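Local atomic coordinates of uncharacterized protein (PDB entry 5K04), a protein that serves as the non-catalytic MDM20 subunit of the NatB N-terminal acetyltransferase complex, probably acting as a helical scaffold for the catalytic subunit. Residues A[574-579]-A[595-600]. Numbering follows the deposited sequence.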
loop_
_atom_site.group_PDB
_atom_site.type_symbol
_atom_site.label_atom_id
_atom_site.label_comp_id
_atom_site.label_asym_id
_atom_site.label_seq_id
_atom_site.Cartn_x
_atom_site.Cartn_y
_atom_site.Cartn_z
ATOM N N THR A 574 1.307 8.797 -16.804
ATOM C CA THR A 574 2.214 7.728 -16.389
ATOM C C THR A 574 2.152 6.553 -17.352
ATOM O O THR A 574 3.184 6.067 -17.821
ATOM C CB THR A 574 1.844 7.277 -14.975
ATOM O OG1 THR A 574 2.007 8.379 -14.082
ATOM C CG2 THR A 574 2.706 6.116 -14.515
ATOM N N LYS A 575 0.937 6.097 -17.683
ATOM C CA LYS A 575 0.820 4.994 -18.628
ATOM C C LYS A 575 1.372 5.373 -20.000
ATOM O O LYS A 575 2.062 4.574 -20.646
ATOM C CB LYS A 575 -0.639 4.551 -18.741
ATOM C CG LYS A 575 -0.815 3.411 -19.752
ATOM C CD LYS A 575 -2.240 2.877 -19.788
ATOM C CE LYS A 575 -2.591 2.131 -18.509
ATOM N NZ LYS A 575 -3.856 1.350 -18.653
ATOM N N LEU A 576 1.094 6.603 -20.448
ATOM C CA LEU A 576 1.518 7.026 -21.776
ATOM C C LEU A 576 3.028 7.176 -21.849
ATOM O O LEU A 576 3.637 6.862 -22.881
ATOM C CB LEU A 576 0.826 8.335 -22.149
ATOM C CG LEU A 576 -0.673 8.218 -22.439
ATOM C CD1 LEU A 576 -1.323 9.610 -22.545
ATOM C CD2 LEU A 576 -0.875 7.417 -23.712
ATOM N N LYS A 577 3.641 7.675 -20.770
ATOM C CA LYS A 577 5.094 7.755 -20.712
ATOM C C LYS A 577 5.708 6.383 -20.931
ATOM O O LYS A 577 6.661 6.232 -21.701
ATOM C CB LYS A 577 5.545 8.334 -19.369
ATOM C CG LYS A 577 5.188 9.806 -19.165
ATOM C CD LYS A 577 5.731 10.695 -20.276
ATOM C CE LYS A 577 5.576 12.178 -19.931
ATOM N NZ LYS A 577 6.418 12.639 -18.756
ATOM N N LEU A 578 5.150 5.362 -20.267
ATOM C CA LEU A 578 5.694 4.013 -20.389
ATOM C C LEU A 578 5.469 3.458 -21.790
ATOM O O LEU A 578 6.338 2.771 -22.337
ATOM C CB LEU A 578 5.076 3.108 -19.328
ATOM C CG LEU A 578 5.333 3.600 -17.900
ATOM C CD1 LEU A 578 4.790 2.607 -16.890
ATOM C CD2 LEU A 578 6.815 3.837 -17.668
ATOM N N LEU A 579 4.322 3.769 -22.396
ATOM C CA LEU A 579 4.121 3.433 -23.803
ATOM C C LEU A 579 5.157 4.119 -24.678
ATOM O O LEU A 579 5.792 3.474 -25.526
ATOM C CB LEU A 579 2.714 3.814 -24.241
ATOM C CG LEU A 579 1.628 3.041 -23.485
ATOM C CD1 LEU A 579 0.239 3.461 -23.933
ATOM C CD2 LEU A 579 1.821 1.559 -23.707
ATOM N N LYS A 595 -1.620 1.808 -31.250
ATOM C CA LYS A 595 -3.069 1.716 -31.147
ATOM C C LYS A 595 -3.525 1.871 -29.702
ATOM O O LYS A 595 -4.495 2.585 -29.421
ATOM C CB LYS A 595 -3.546 0.389 -31.738
ATOM C CG LYS A 595 -3.451 0.338 -33.266
ATOM C CD LYS A 595 -3.741 -1.064 -33.780
ATOM C CE LYS A 595 -3.402 -1.196 -35.252
ATOM N NZ LYS A 595 -3.658 -2.585 -35.734
ATOM N N VAL A 596 -2.831 1.221 -28.768
ATOM C CA VAL A 596 -3.129 1.437 -27.356
ATOM C C VAL A 596 -2.925 2.905 -26.998
ATOM O O VAL A 596 -3.776 3.530 -26.353
ATOM C CB VAL A 596 -2.267 0.505 -26.484
ATOM C CG1 VAL A 596 -2.459 0.814 -25.023
ATOM C CG2 VAL A 596 -2.619 -0.952 -26.767
ATOM N N PHE A 597 -1.804 3.479 -27.443
ATOM C CA PHE A 597 -1.498 4.884 -27.182
ATOM C C PHE A 597 -2.640 5.781 -27.638
ATOM O O PHE A 597 -3.080 6.679 -26.911
ATOM C CB PHE A 597 -0.197 5.259 -27.906
ATOM C CG PHE A 597 0.378 6.600 -27.502
ATOM C CD1 PHE A 597 -0.151 7.784 -27.991
ATOM C CD2 PHE A 597 1.457 6.664 -26.653
ATOM C CE1 PHE A 597 0.387 9.010 -27.622
ATOM C CE2 PHE A 597 1.998 7.883 -26.275
ATOM C CZ PHE A 597 1.458 9.057 -26.761
ATOM N N ASN A 598 -3.134 5.545 -28.847
ATOM C CA ASN A 598 -4.121 6.438 -29.440
ATOM C C ASN A 598 -5.508 6.262 -28.816
ATOM O O ASN A 598 -6.267 7.233 -28.716
ATOM C CB ASN A 598 -4.144 6.207 -30.950
ATOM C CG ASN A 598 -5.095 7.121 -31.660
ATOM O OD1 ASN A 598 -4.977 8.343 -31.592
ATOM N ND2 ASN A 598 -6.050 6.532 -32.356
ATOM N N LYS A 599 -5.850 5.040 -28.383
ATOM C CA LYS A 599 -7.092 4.826 -27.648
ATOM C C LYS A 599 -7.076 5.558 -26.307
ATOM O O LYS A 599 -8.091 6.121 -25.882
ATOM C CB LYS A 599 -7.313 3.325 -27.437
ATOM C CG LYS A 599 -8.751 2.951 -27.068
ATOM C CD LYS A 599 -8.921 1.445 -26.909
ATOM C CE LYS A 599 -10.345 1.005 -27.249
ATOM N NZ LYS A 599 -11.382 1.739 -26.465
ATOM N N ILE A 600 -5.923 5.569 -25.639
ATOM C CA ILE A 600 -5.796 6.216 -24.340
ATOM C C ILE A 600 -5.872 7.735 -24.470
ATOM O O ILE A 600 -6.573 8.397 -23.696
ATOM C CB ILE A 600 -4.495 5.762 -23.665
ATOM C CG1 ILE A 600 -4.573 4.257 -23.391
ATOM C CG2 ILE A 600 -4.245 6.547 -22.394
ATOM C CD1 ILE A 600 -3.248 3.641 -23.058
#
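I600 packs against K575, L576 and L579, and its two branches do different jobs. The ethyl arm is extended, with CD1 anti to CA (chi2 165°), and meets L579 tip to tip: I600 CD1 is 3.6 Å from L579 CD1. I600 CD1 also lies 3.5 Å from K575 CD, against the aliphatic part of the lysine, where the two side chains cross at about a right angle. The lysine chain then bends at chi3, and its NZ is hydrogen-bonded to the carbonyl oxygen of S544, with the ring of Y546 as a cation-pi partner. The I600 and L576 side chains run past each other in opposite directions, and here the other branch makes the contact, I600 CG2 being 3.7 Å from L576 CD2.

L576 CD2 does double duty, because it also lies over one face of the F597 ring in a CH-pi contact, 3.9 Å from the centroid and 14° off the normal. The edge of the same ring meets L579: L579 CB lies 3.9 Å from F597 CD2, near the ring plane. On the flank, V596 CG1 touches L579 CD1 at 3.9 Å.

No hydrogen bond joins the two segments; their side chains meet through carbon atoms. Y614 and F618 of helix 608-625 continue this packing against L576 and F597 respectively. With the segment axes 10.3 Å apart at closest and 157° between their directions, helices 571-584 and 591-601 form an antiparallel helical hairpin, consistent with the TPR-like alpha-hairpin repeats of the MDM20/NAA25 family.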